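Helicase of the snf2/rad54 family (Sulfolobus solfataricus, PDB 1Z5Z) probably uses ATP hydrolysis to drive movement along duplex DNA, as SWI2/SNF2 ATPases do, this construct being the C-terminal domain of the ATPase core. Local coordinates at residues Y34-P39 with I221-L226; K46-N51 with L73-I78; S95-R100 with I188-W193; L136-P141 with V165-L170; S157-N162 with T182-V187. All coordinates share one frame; numbering follows the deposited sequence.

Contact 1 of 5, residues Y34-P39 with I221-L226; sequences YCNLTP and ISVGTL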
# COMPACT_ATOMS: atom_id res chain seq x y z
N TYR A 34 3.94 11.17 3.82
CA TYR A 34 4.59 11.21 2.50
C TYR A 34 5.96 10.60 2.54
O TYR A 34 6.82 10.95 3.35
CB TYR A 34 4.65 12.64 1.99
CG TYR A 34 3.26 13.19 1.84
CD1 TYR A 34 2.51 12.91 0.71
CD2 TYR A 34 2.65 13.93 2.87
CE1 TYR A 34 1.18 13.33 0.59
CE2 TYR A 34 1.33 14.36 2.77
CZ TYR A 34 0.60 14.06 1.63
OH TYR A 34 -0.69 14.47 1.50
N CYS A 35 6.16 9.66 1.64
CA CYS A 35 7.40 8.93 1.58
C CYS A 35 7.96 9.03 0.19
O CYS A 35 7.29 8.70 -0.79
CB CYS A 35 7.16 7.44 1.90
SG CYS A 35 6.11 7.06 3.32
N ASN A 36 9.21 9.46 0.11
CA ASN A 36 9.92 9.60 -1.15
C ASN A 36 10.38 8.21 -1.59
O ASN A 36 10.76 7.38 -0.77
CB ASN A 36 11.16 10.51 -0.96
CG ASN A 36 10.79 11.91 -0.48
OD1 ASN A 36 10.10 12.66 -1.19
ND2 ASN A 36 11.21 12.26 0.73
N LEU A 37 10.34 7.98 -2.89
CA LEU A 37 10.81 6.74 -3.45
C LEU A 37 12.34 6.79 -3.40
O LEU A 37 12.93 7.88 -3.40
CB LEU A 37 10.40 6.65 -4.92
CG LEU A 37 8.93 6.44 -5.25
CD1 LEU A 37 8.76 6.51 -6.76
CD2 LEU A 37 8.48 5.06 -4.69
N THR A 38 12.96 5.63 -3.36
CA THR A 38 14.40 5.52 -3.38
C THR A 38 14.78 5.64 -4.87
O THR A 38 13.95 5.42 -5.75
CB THR A 38 14.83 4.12 -2.98
OG1 THR A 38 14.23 3.21 -3.90
CG2 THR A 38 14.42 3.78 -1.53
N PRO A 39 16.04 5.99 -5.17
CA PRO A 39 16.46 6.10 -6.57
C PRO A 39 16.10 4.84 -7.38
O PRO A 39 15.61 4.93 -8.52
CB PRO A 39 17.97 6.29 -6.45
CG PRO A 39 18.11 7.07 -5.23
CD PRO A 39 17.12 6.43 -4.25
N ILE A 221 1.97 7.41 1.60
CA ILE A 221 1.74 7.87 0.22
C ILE A 221 3.04 8.15 -0.49
O ILE A 221 3.85 8.94 0.02
CB ILE A 221 0.90 9.16 0.21
CG1 ILE A 221 -0.51 8.86 0.72
CG2 ILE A 221 0.83 9.73 -1.22
CD1 ILE A 221 -1.39 10.12 0.75
N SER A 222 3.28 7.51 -1.63
CA SER A 222 4.51 7.76 -2.38
C SER A 222 4.52 9.11 -3.11
O SER A 222 3.70 9.38 -4.01
CB SER A 222 4.78 6.61 -3.35
OG SER A 222 5.15 5.48 -2.59
N VAL A 223 5.46 9.97 -2.69
CA VAL A 223 5.59 11.32 -3.23
C VAL A 223 5.75 11.33 -4.73
O VAL A 223 6.61 10.64 -5.28
CB VAL A 223 6.78 12.10 -2.57
CG1 VAL A 223 6.98 13.45 -3.28
CG2 VAL A 223 6.48 12.32 -1.06
N GLY A 224 4.89 12.11 -5.38
CA GLY A 224 4.93 12.27 -6.82
C GLY A 224 4.47 11.10 -7.67
O GLY A 224 4.77 11.04 -8.87
N THR A 225 3.72 10.17 -7.09
CA THR A 225 3.27 9.01 -7.86
C THR A 225 1.79 8.98 -7.93
O THR A 225 1.12 9.86 -7.38
CB THR A 225 3.70 7.72 -7.19
OG1 THR A 225 2.99 7.61 -5.96
CG2 THR A 225 5.18 7.73 -6.91
N LEU A 226 1.26 7.93 -8.57
CA LEU A 226 -0.18 7.80 -8.71
C LEU A 226 -0.79 7.73 -7.33
O LEU A 226 -1.98 8.06 -7.20
CB LEU A 226 -0.58 6.51 -9.50
CG LEU A 226 -0.46 5.15 -8.79
CD1 LEU A 226 -1.07 4.09 -9.68
CD2 LEU A 226 0.99 4.79 -8.49
O HOH W 1 7.57 5.76 -1.40
O HOH W 2 9.04 9.96 -4.55

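Contact 2 of 5, residues K46-N51 with L73-I78; sequences KAEVEN and LKLKQI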
# COMPACT_ATOMS: atom_id res chain seq x y z
N LYS A 46 9.59 4.92 -13.35
CA LYS A 46 9.67 5.63 -14.62
C LYS A 46 9.70 4.71 -15.84
O LYS A 46 9.01 4.95 -16.83
CB LYS A 46 10.91 6.56 -14.62
CG LYS A 46 10.89 7.56 -15.79
CD LYS A 46 11.98 8.61 -15.63
CE LYS A 46 12.06 9.54 -16.84
NZ LYS A 46 13.38 10.26 -16.82
N ALA A 47 10.47 3.64 -15.77
CA ALA A 47 10.55 2.73 -16.89
C ALA A 47 9.19 2.19 -17.26
O ALA A 47 8.79 2.21 -18.42
CB ALA A 47 11.50 1.60 -16.57
N GLU A 48 8.46 1.69 -16.26
CA GLU A 48 7.14 1.11 -16.47
C GLU A 48 6.16 2.14 -17.02
O GLU A 48 5.27 1.81 -17.84
CB GLU A 48 6.63 0.53 -15.13
CG GLU A 48 5.25 -0.12 -15.18
CD GLU A 48 5.10 -1.18 -16.31
OE1 GLU A 48 6.08 -1.90 -16.60
OE2 GLU A 48 4.00 -1.27 -16.91
N VAL A 49 6.29 3.39 -16.60
CA VAL A 49 5.38 4.41 -17.11
C VAL A 49 5.71 4.66 -18.58
O VAL A 49 4.81 4.91 -19.40
CB VAL A 49 5.46 5.74 -16.29
CG1 VAL A 49 4.90 6.91 -17.12
CG2 VAL A 49 4.69 5.58 -14.95
N GLU A 50 7.00 4.60 -18.92
CA GLU A 50 7.43 4.81 -20.30
C GLU A 50 7.01 3.61 -21.15
O GLU A 50 6.54 3.77 -22.27
CB GLU A 50 8.95 5.07 -20.35
CG GLU A 50 9.23 6.51 -19.97
CD GLU A 50 10.67 6.93 -20.11
OE1 GLU A 50 11.50 6.52 -19.27
OE2 GLU A 50 10.98 7.68 -21.07
N ASN A 51 7.14 2.41 -20.59
CA ASN A 51 6.70 1.24 -21.33
C ASN A 51 5.18 1.35 -21.62
O ASN A 51 4.75 1.16 -22.75
CB ASN A 51 7.04 -0.04 -20.55
CG ASN A 51 8.55 -0.36 -20.58
OD1 ASN A 51 9.27 0.07 -21.49
ND2 ASN A 51 9.03 -1.12 -19.59
N LEU A 73 -0.82 -2.27 -11.71
CA LEU A 73 -0.39 -3.28 -10.77
C LEU A 73 1.10 -3.17 -10.49
O LEU A 73 1.54 -3.18 -9.33
CB LEU A 73 -0.70 -4.68 -11.32
CG LEU A 73 -0.24 -5.87 -10.47
CD1 LEU A 73 -0.88 -5.79 -9.09
CD2 LEU A 73 -0.63 -7.20 -11.17
N LYS A 74 1.91 -3.12 -11.55
CA LYS A 74 3.34 -3.03 -11.33
C LYS A 74 3.76 -1.76 -10.57
O LYS A 74 4.64 -1.81 -9.72
CB LYS A 74 4.11 -3.10 -12.65
CG LYS A 74 4.30 -4.53 -13.19
CD LYS A 74 5.17 -4.41 -14.45
CE LYS A 74 5.57 -5.74 -15.04
NZ LYS A 74 6.19 -5.47 -16.38
N LEU A 75 3.16 -0.63 -10.91
CA LEU A 75 3.47 0.62 -10.23
C LEU A 75 3.11 0.54 -8.72
O LEU A 75 3.85 1.02 -7.87
CB LEU A 75 2.72 1.78 -10.86
CG LEU A 75 3.00 2.07 -12.35
CD1 LEU A 75 2.03 3.14 -12.81
CD2 LEU A 75 4.45 2.51 -12.57
N LYS A 76 1.97 -0.08 -8.39
CA LYS A 76 1.57 -0.19 -7.01
C LYS A 76 2.56 -1.05 -6.29
O LYS A 76 2.88 -0.81 -5.12
CB LYS A 76 0.19 -0.79 -6.87
CG LYS A 76 -0.97 0.11 -7.29
CD LYS A 76 -2.26 -0.73 -7.14
CE LYS A 76 -3.52 0.00 -7.54
NZ LYS A 76 -4.69 -0.98 -7.51
N GLN A 77 3.09 -2.06 -6.97
CA GLN A 77 4.06 -2.92 -6.31
C GLN A 77 5.42 -2.22 -6.14
O GLN A 77 6.06 -2.38 -5.12
CB GLN A 77 4.24 -4.22 -7.08
CG GLN A 77 2.99 -5.12 -7.03
CD GLN A 77 3.16 -6.35 -7.92
OE1 GLN A 77 3.29 -7.47 -7.44
NE2 GLN A 77 3.20 -6.13 -9.23
N ILE A 78 5.83 -1.47 -7.15
CA ILE A 78 7.10 -0.76 -7.12
C ILE A 78 7.13 0.25 -5.98
O ILE A 78 8.15 0.35 -5.27
CB ILE A 78 7.36 -0.04 -8.50
CG1 ILE A 78 7.75 -1.08 -9.57
CG2 ILE A 78 8.42 1.04 -8.35
CD1 ILE A 78 7.95 -0.44 -10.95

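Contact 3 of 5, residues S95-R100 with I188-W193; sequences SGKMIR and IHFDRW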
# COMPACT_ATOMS: atom_id res chain seq x y z
N SER A 95 13.14 0.50 0.24
CA SER A 95 11.80 1.07 0.18
C SER A 95 11.54 2.38 0.98
O SER A 95 11.61 2.39 2.19
CB SER A 95 10.77 -0.04 0.58
OG SER A 95 9.51 0.53 0.95
N GLY A 96 11.23 3.46 0.28
CA GLY A 96 10.90 4.71 0.98
C GLY A 96 9.86 4.47 2.07
O GLY A 96 10.01 5.01 3.17
N LYS A 97 8.82 3.66 1.77
CA LYS A 97 7.75 3.33 2.73
C LYS A 97 8.23 2.51 3.92
O LYS A 97 7.84 2.78 5.06
CB LYS A 97 6.61 2.54 2.03
CG LYS A 97 5.69 3.39 1.15
CD LYS A 97 4.41 2.62 0.78
CE LYS A 97 3.57 3.39 -0.20
NZ LYS A 97 2.45 2.57 -0.70
N MET A 98 9.03 1.49 3.65
CA MET A 98 9.59 0.65 4.71
C MET A 98 10.45 1.54 5.62
O MET A 98 10.43 1.40 6.84
CB MET A 98 10.47 -0.45 4.11
CG MET A 98 10.01 -1.89 4.29
SD MET A 98 8.41 -2.27 5.06
CE MET A 98 9.01 -2.41 6.67
N ILE A 99 11.20 2.45 5.03
CA ILE A 99 12.05 3.32 5.82
C ILE A 99 11.20 4.17 6.77
O ILE A 99 11.55 4.31 7.94
CB ILE A 99 12.90 4.24 4.90
CG1 ILE A 99 14.02 3.42 4.26
CG2 ILE A 99 13.47 5.44 5.69
CD1 ILE A 99 14.58 4.05 2.97
N ARG A 100 10.09 4.72 6.29
CA ARG A 100 9.26 5.51 7.18
C ARG A 100 8.54 4.61 8.17
O ARG A 100 8.29 5.01 9.30
CB ARG A 100 8.22 6.34 6.40
CG ARG A 100 8.80 7.47 5.61
CD ARG A 100 9.25 8.60 6.52
NE ARG A 100 8.47 9.81 6.27
CZ ARG A 100 7.65 10.37 7.16
NH1 ARG A 100 6.97 11.46 6.82
NH2 ARG A 100 7.52 9.84 8.38
N ILE A 188 -1.16 1.46 10.48
CA ILE A 188 -0.42 1.94 9.32
C ILE A 188 -1.05 1.33 8.05
O ILE A 188 -1.08 0.08 7.89
CB ILE A 188 1.05 1.49 9.34
CG1 ILE A 188 1.78 2.16 10.52
CG2 ILE A 188 1.76 1.85 8.01
CD1 ILE A 188 3.26 1.71 10.67
N HIS A 189 -1.59 2.17 7.17
CA HIS A 189 -2.13 1.68 5.91
C HIS A 189 -0.97 1.80 4.92
O HIS A 189 -0.68 2.86 4.39
CB HIS A 189 -3.38 2.46 5.54
CG HIS A 189 -4.52 2.22 6.48
ND1 HIS A 189 -5.10 0.97 6.64
CD2 HIS A 189 -5.13 3.03 7.38
CE1 HIS A 189 -6.01 1.03 7.59
NE2 HIS A 189 -6.06 2.27 8.05
N PHE A 190 -0.28 0.69 4.71
CA PHE A 190 0.91 0.65 3.86
C PHE A 190 0.67 1.05 2.42
O PHE A 190 1.53 1.66 1.77
CB PHE A 190 1.52 -0.73 3.92
CG PHE A 190 2.96 -0.77 3.54
CD1 PHE A 190 3.95 -0.49 4.49
CD2 PHE A 190 3.35 -1.08 2.25
CE1 PHE A 190 5.29 -0.52 4.17
CE2 PHE A 190 4.71 -1.11 1.89
CZ PHE A 190 5.69 -0.84 2.85
N ASP A 191 -0.50 0.69 1.89
CA ASP A 191 -0.88 1.08 0.53
C ASP A 191 -2.41 1.15 0.52
O ASP A 191 -3.06 0.74 1.49
CB ASP A 191 -0.32 0.09 -0.52
CG ASP A 191 -0.61 -1.34 -0.18
OD1 ASP A 191 0.35 -2.14 -0.13
OD2 ASP A 191 -1.80 -1.67 0.03
N ARG A 192 -2.97 1.68 -0.56
CA ARG A 192 -4.40 1.88 -0.67
C ARG A 192 -5.18 0.61 -0.91
O ARG A 192 -5.58 0.35 -2.02
CB ARG A 192 -4.69 2.90 -1.78
CG ARG A 192 -5.92 3.77 -1.44
CD ARG A 192 -6.32 4.76 -2.50
NE ARG A 192 -7.14 5.81 -1.89
CZ ARG A 192 -6.66 6.95 -1.38
NH1 ARG A 192 -7.50 7.82 -0.84
NH2 ARG A 192 -5.36 7.24 -1.42
N TRP A 193 -5.39 -0.18 0.14
CA TRP A 193 -6.10 -1.47 0.02
C TRP A 193 -7.62 -1.37 0.18
O TRP A 193 -8.38 -2.27 -0.21
CB TRP A 193 -5.63 -2.42 1.13
CG TRP A 193 -5.94 -1.90 2.53
CD1 TRP A 193 -5.17 -1.08 3.30
CD2 TRP A 193 -7.14 -2.15 3.30
NE1 TRP A 193 -5.79 -0.81 4.48
CE2 TRP A 193 -7.00 -1.45 4.52
CE3 TRP A 193 -8.31 -2.91 3.08
CZ2 TRP A 193 -7.99 -1.47 5.52
CZ3 TRP A 193 -9.30 -2.93 4.07
CH2 TRP A 193 -9.13 -2.21 5.28

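Contact 4 of 5, residues L136-P141 with V165-L170; sequences LNTEVP and VKFIVL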
# COMPACT_ATOMS: atom_id res chain seq x y z
N LEU A 136 13.35 -6.58 15.08
CA LEU A 136 12.92 -6.37 16.46
C LEU A 136 12.82 -7.60 17.32
O LEU A 136 12.56 -7.50 18.52
CB LEU A 136 11.58 -5.63 16.47
CG LEU A 136 11.65 -4.25 15.81
CD1 LEU A 136 10.29 -3.59 15.89
CD2 LEU A 136 12.67 -3.39 16.51
N ASN A 137 13.04 -8.77 16.71
CA ASN A 137 13.02 -10.03 17.43
C ASN A 137 11.77 -10.23 18.26
O ASN A 137 11.83 -10.54 19.48
CB ASN A 137 14.23 -10.14 18.35
CG ASN A 137 15.34 -10.94 17.74
OD1 ASN A 137 16.26 -10.38 17.15
ND2 ASN A 137 15.27 -12.26 17.86
N THR A 138 10.64 -10.04 17.62
CA THR A 138 9.42 -10.22 18.33
C THR A 138 8.51 -10.96 17.38
O THR A 138 8.79 -11.00 16.18
CB THR A 138 8.81 -8.84 18.77
OG1 THR A 138 7.66 -9.08 19.57
CG2 THR A 138 8.44 -7.97 17.58
N GLU A 139 7.46 -11.57 17.90
CA GLU A 139 6.53 -12.32 17.05
C GLU A 139 5.57 -11.38 16.30
O GLU A 139 4.95 -10.51 16.91
CB GLU A 139 5.71 -13.31 17.88
CG GLU A 139 4.93 -14.22 16.95
CD GLU A 139 3.96 -15.15 17.64
OE1 GLU A 139 3.56 -16.12 16.98
OE2 GLU A 139 3.59 -14.91 18.82
N VAL A 140 5.43 -11.58 14.99
CA VAL A 140 4.55 -10.74 14.17
C VAL A 140 3.51 -11.61 13.46
O VAL A 140 3.75 -12.14 12.38
CB VAL A 140 5.38 -9.94 13.12
CG1 VAL A 140 4.45 -9.12 12.16
CG2 VAL A 140 6.38 -9.02 13.86
N PRO A 141 2.34 -11.79 14.09
CA PRO A 141 1.29 -12.60 13.47
C PRO A 141 0.87 -11.98 12.14
O PRO A 141 0.77 -10.74 12.02
CB PRO A 141 0.19 -12.64 14.53
CG PRO A 141 0.60 -11.56 15.53
CD PRO A 141 2.04 -11.48 15.50
N VAL A 165 1.92 -8.96 22.56
CA VAL A 165 1.92 -9.00 21.09
C VAL A 165 1.73 -7.58 20.62
O VAL A 165 0.66 -6.97 20.73
CB VAL A 165 0.77 -9.89 20.56
CG1 VAL A 165 0.80 -9.98 19.03
CG2 VAL A 165 0.89 -11.27 21.16
N LYS A 166 2.81 -7.03 20.11
CA LYS A 166 2.82 -5.65 19.68
C LYS A 166 2.43 -5.37 18.24
O LYS A 166 2.14 -4.22 17.93
CB LYS A 166 4.23 -5.11 19.92
CG LYS A 166 4.54 -4.96 21.41
CD LYS A 166 3.66 -3.88 22.01
CE LYS A 166 3.87 -3.74 23.51
NZ LYS A 166 3.39 -2.42 23.96
N PHE A 167 2.45 -6.40 17.38
CA PHE A 167 2.19 -6.25 15.96
C PHE A 167 1.24 -7.27 15.37
O PHE A 167 1.01 -8.37 15.92
CB PHE A 167 3.50 -6.40 15.15
CG PHE A 167 4.60 -5.45 15.53
CD1 PHE A 167 5.51 -5.78 16.54
CD2 PHE A 167 4.72 -4.23 14.89
CE1 PHE A 167 6.54 -4.90 16.90
CE2 PHE A 167 5.73 -3.34 15.24
CZ PHE A 167 6.65 -3.67 16.26
N ILE A 168 0.68 -6.88 14.24
CA ILE A 168 -0.12 -7.79 13.42
C ILE A 168 -0.07 -7.24 11.99
O ILE A 168 -0.18 -6.04 11.79
CB ILE A 168 -1.60 -7.93 13.89
CG1 ILE A 168 -2.29 -8.98 13.02
CG2 ILE A 168 -2.34 -6.57 13.89
CD1 ILE A 168 -3.49 -9.66 13.71
N VAL A 169 0.16 -8.10 11.01
CA VAL A 169 0.21 -7.64 9.62
C VAL A 169 -0.98 -8.30 8.94
O VAL A 169 -1.31 -9.45 9.21
CB VAL A 169 1.56 -8.03 8.92
CG1 VAL A 169 1.49 -7.69 7.46
CG2 VAL A 169 2.75 -7.27 9.55
N LEU A 170 -1.66 -7.52 8.10
CA LEU A 170 -2.85 -8.02 7.40
C LEU A 170 -2.76 -7.71 5.92
O LEU A 170 -2.47 -6.59 5.52
CB LEU A 170 -4.12 -7.35 7.93
CG LEU A 170 -4.39 -7.50 9.44
CD1 LEU A 170 -3.82 -6.30 10.25
CD2 LEU A 170 -5.87 -7.59 9.60
O HOH W 3 5.04 -8.75 19.32

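Contact 5 of 5, residues S157-N162 with T182-V187; sequences SKFQNN and TSANRV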
# COMPACT_ATOMS: atom_id res chain seq x y z
N SER A 157 -7.39 -13.38 18.15
CA SER A 157 -7.56 -13.47 19.59
C SER A 157 -6.21 -13.14 20.24
O SER A 157 -6.12 -12.38 21.22
CB SER A 157 -8.03 -14.90 19.95
OG SER A 157 -7.70 -15.22 21.29
N LYS A 158 -5.15 -13.69 19.66
CA LYS A 158 -3.84 -13.43 20.20
C LYS A 158 -3.48 -11.94 20.17
O LYS A 158 -2.90 -11.41 21.13
CB LYS A 158 -2.79 -14.21 19.45
CG LYS A 158 -1.40 -13.94 19.95
CD LYS A 158 -0.34 -14.50 19.02
CE LYS A 158 -0.30 -16.02 19.00
NZ LYS A 158 0.71 -16.51 18.02
N PHE A 159 -3.83 -11.24 19.10
CA PHE A 159 -3.48 -9.82 19.03
C PHE A 159 -4.39 -9.01 19.92
O PHE A 159 -3.95 -8.09 20.57
CB PHE A 159 -3.59 -9.28 17.59
CG PHE A 159 -3.28 -7.81 17.47
CD1 PHE A 159 -4.30 -6.86 17.44
CD2 PHE A 159 -1.96 -7.35 17.41
CE1 PHE A 159 -4.02 -5.48 17.36
CE2 PHE A 159 -1.66 -5.98 17.33
CZ PHE A 159 -2.69 -5.04 17.31
N GLN A 160 -5.68 -9.35 19.94
CA GLN A 160 -6.65 -8.61 20.72
C GLN A 160 -6.52 -8.77 22.23
O GLN A 160 -6.83 -7.83 22.97
CB GLN A 160 -8.06 -9.04 20.33
CG GLN A 160 -8.56 -8.54 18.99
CD GLN A 160 -8.86 -7.05 18.99
OE1 GLN A 160 -7.98 -6.21 18.73
NE2 GLN A 160 -10.11 -6.71 19.29
N ASN A 161 -6.05 -9.92 22.70
CA ASN A 161 -6.00 -10.15 24.14
C ASN A 161 -4.66 -10.18 24.84
O ASN A 161 -4.61 -10.15 26.05
CB ASN A 161 -6.73 -11.45 24.47
CG ASN A 161 -8.03 -11.57 23.75
OD1 ASN A 161 -8.88 -10.67 23.81
ND2 ASN A 161 -8.22 -12.68 23.07
N ASN A 162 -3.58 -10.24 24.10
CA ASN A 162 -2.29 -10.28 24.75
C ASN A 162 -1.53 -8.96 24.48
O ASN A 162 -1.03 -8.75 23.38
CB ASN A 162 -1.51 -11.50 24.23
CG ASN A 162 -0.13 -11.59 24.80
OD1 ASN A 162 0.43 -10.58 25.22
ND2 ASN A 162 0.45 -12.79 24.80
N THR A 182 -9.84 -3.69 17.57
CA THR A 182 -9.94 -2.65 18.60
C THR A 182 -8.74 -2.53 19.55
O THR A 182 -8.55 -1.49 20.18
CB THR A 182 -11.20 -2.85 19.45
OG1 THR A 182 -11.26 -4.21 19.87
CG2 THR A 182 -12.45 -2.54 18.62
N SER A 183 -7.94 -3.58 19.67
CA SER A 183 -6.79 -3.44 20.55
C SER A 183 -5.65 -2.67 19.93
O SER A 183 -4.74 -2.30 20.64
CB SER A 183 -6.31 -4.79 21.03
OG SER A 183 -7.39 -5.44 21.69
N ALA A 184 -5.68 -2.41 18.61
CA ALA A 184 -4.60 -1.64 18.01
C ALA A 184 -4.71 -0.14 18.37
O ALA A 184 -5.79 0.46 18.32
CB ALA A 184 -4.62 -1.81 16.47
N ASN A 185 -3.58 0.44 18.75
CA ASN A 185 -3.46 1.83 19.16
C ASN A 185 -2.94 2.61 17.97
O ASN A 185 -3.12 3.80 17.88
CB ASN A 185 -2.42 1.96 20.30
CG ASN A 185 -2.72 1.04 21.48
OD1 ASN A 185 -2.11 -0.02 21.67
ND2 ASN A 185 -3.70 1.43 22.27
N ARG A 186 -2.28 1.91 17.07
CA ARG A 186 -1.67 2.55 15.90
C ARG A 186 -1.97 1.69 14.66
O ARG A 186 -1.86 0.46 14.70
CB ARG A 186 -0.18 2.64 16.15
CG ARG A 186 0.64 3.17 15.04
CD ARG A 186 0.89 4.63 15.21
NE ARG A 186 1.37 4.99 16.55
CZ ARG A 186 2.02 6.12 16.81
NH1 ARG A 186 2.27 6.98 15.82
NH2 ARG A 186 2.38 6.43 18.05
N VAL A 187 -2.35 2.34 13.58
CA VAL A 187 -2.67 1.62 12.37
C VAL A 187 -1.89 2.28 11.25
O VAL A 187 -1.90 3.51 11.12
CB VAL A 187 -4.21 1.73 12.03
CG1 VAL A 187 -4.52 0.98 10.73
CG2 VAL A 187 -5.07 1.16 13.16

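Contact 1 of 5, residues Y34-P39 with I221-L226
Edge strand 29-35 pairs in parallel with strand 216-222, Tyr34 beside Ile221 and Cys35 beside Ser222. Cys35 N donates to Ile221 O at 2.9 Å and 169°. Val223 N returns a bond to Cys35 O at 2.9 Å, arriving well above the carbonyl plane. On one face the Tyr34 ring lies alongside Ile221, with CE1 4.0 Å from Ile221 CG2. Its CB meets Val223 CG2 at 3.6 Å, and its hydroxyl bonds Asn32. This is one of the two outer strand pairs of the RecA-like helicase sheet. Past it, one water joins Cys35 O to Ser222 OG, and another joins Leu37 N to Val223 O. After the second strand a type II turn runs from Ser222 to Thr225. Thr225 OG1 sits between its own backbone N and carbonyl carbon (chi1 67°). From there it donates to Ser222 O at 2.7 Å and N-caps helix 226-236 at Glu227 N. Thr225 CG2 meets Leu37 CD1 tip to tip at 3.8 Å. A valine in place of Thr225 would probably leave Glu227 N without its cap and Ser222 O with one donor fewer. Thr38 OG1 caps the other departing helix, 39-55, at Gln41 N.

Contact 2 of 5, residues K46-N51 with L73-I78
Helix segments 46-51 and 73-78 run antiparallel, with Glu48 facing Leu75 and Lys74. Their axes come within 10.0 Å and their directions differ by 172°. No hydrogen bond joins the two segments, so side chains alone make the contact. Glu48 leaves the helix with CG anti to the backbone N (chi1 180°), then bends at chi2 (51°). The bend lays its carboxylate across the extended Lys74 chain at about a right angle. Glu48 OE1 touches Lys74 CD at 3.4 Å and forms a rather long salt bridge to Lys74 NZ at 3.6 Å. The other oxygen, OE2, is bonded by Thr71 one turn earlier on the second helix. The acid therefore grips that helix at two points. Beside the charged pair, Leu75 CD2 touches both Glu48 CG at 3.8 Å and Val49 CG2 at 3.9 Å. An alanine in place of Glu48 would probably leave Lys74 without this counter-charge, Thr71 without its carboxylate partner and Leu75 CD2 less covered. Ile78 makes a marginal contact through CD1. Its side chain also packs on Met44 of helix 39-55 and on Leu85 of helix 83-86, while Leu75 rests on Tyr45, one turn before Val49.

Contact 3 of 5, residues S95-R100 with I188-W193
Lys97 reaches from the first turn of helix 96-110 across the Phe190 ring to the backbone beyond it. Its CG lies beside the backbone N (chi1 -75°), and the rest of the chain is extended. That shape carries CD over the aromatic ring. CB sits 3.6 Å from Phe190 CZ. CD lies over one ring face toward the rim, 4.2 Å from the centroid and 21° off the normal, a CH-pi contact. The ammonium then meets Phe190 O: NZ donates at 2.8 Å, in the carbonyl plane. Salt bridges to Asp80 and Glu227 also hold NZ, so this buried charge is probably well compensated. The Phe190 ring points to the start of the helix. Met98 is bent at chi2 (5°, eclipsed) and again at chi3. Its SD approaches the ring obliquely, 3.7 Å from CE1, in a Met-aromatic contact. Ser95 OG caps the helix by accepting from Met98 N. Beside the ring, Asp191 uses its carboxylate on Thr119 OG1 and Gln120 N. The contact lies where strand 186-189 ends, with strand 216-222 touching Lys97 and helix 122-136 closing on Met98 and Phe190.

Contact 4 of 5, residues L136-P141 with V165-L170
Leu136, the last residue of helix 122-136, puts CD1 3.7 Å from Phe167 CZ, the two side chains crossing at about a right angle. Past Asn137, which leaves the helix with positive phi, Thr138 adds its methyl to the same ring, CG2 lying 3.7 Å from Phe167 CE1. Its OG1 is anti to the backbone N (chi1 -175°), which turns the hydroxyl to a water and leaves the methyl for the aromatic. That water also donates to Glu139 O and accepts from Lys166 N, so it ties the loop to the residue before strand 167-171. Glu139 sends its carboxylate to Lys158 on helix 149-161. Val140 spans two strand residues: CG2 is 4.1 Å from Phe167 CB, and CG1 is 3.6 Å from Val169 CG2. Its backbone N donates to Glu133 OE1 of the preceding helix. Pro141 ends the segment with its ring against Val165, CG to CG1 3.8 Å, and against Phe167 O, CG to O 3.2 Å. Its own carbonyl takes Val169 N at 2.9 Å, with an angle of 165° at the hydrogen. That bond leads into the pairing of strand 142-143, one edge of the sheet, with strand 167-171. Helix 122-136, this loop and the edge strand belong to the alternating helix-strand build of a RecA-like helicase domain.

Contact 5 of 5, residues S157-N162 with T182-V187
Gln160, near the end of helix 149-161, clasps the loop that leads into strand 186-189, a helix-to-loop contact in the RecA-like helicase C-terminal domain. Its CB lies 3.9 Å from Ser183 OG. CG is beside the backbone N, and the bend at chi2 (-71°) turns the amide to Thr182 and Ser183. CD comes 3.5 Å from Ser183 OG. At the tip the two amide atoms part. OE1 accepts from Ser183 N at 2.8 Å, the donor tilted 22° from the carbonyl plane. NE2 donates to Thr182 OG1 at 2.8 Å, with that oxygen close to the amide plane. Two bonds to successive residues thus fix the rotation of the amide. The Thr182 side chain crosses that of Gln160 at about a right angle. Beside this polar clasp, the Phe159 ring meets Ala184, whose N lies at the ring edge. Phe159 CE1 is 3.8 Å from Ala184 CB. Lys114 makes a cation-pi contact with the same ring and bonds Phe159 O and Asn162 O. The serine completes the clasp from its side: Ser183 OG donates to the backbone oxygen Gln160 O at 2.8 Å, in the carbonyl plane and on a lone pair.

Overall arrangement
Contact 1 opens first, contact 2 closes next, and contact 3 then encloses the crossed pair 4 and 5. All except contact 2 reach the one six-stranded parallel sheet. Contact 1 ties its edge strand 29-35 to 216-222, while contact 4 leads into the other edge, 142-143. Contact 3 lies near the middle, its centre about 10 Å from that of contact 1 and 16 Å from that of contact 4. Contacts 4 and 5 touch, partly through the Glu139-Lys158 salt bridge. Contact 2, two helices, is about 35 Å from contact 5, centre to centre. Contact 1 thus sets the first and last sheet strands of the sequence side by side, with the other contacts nested inside that loop.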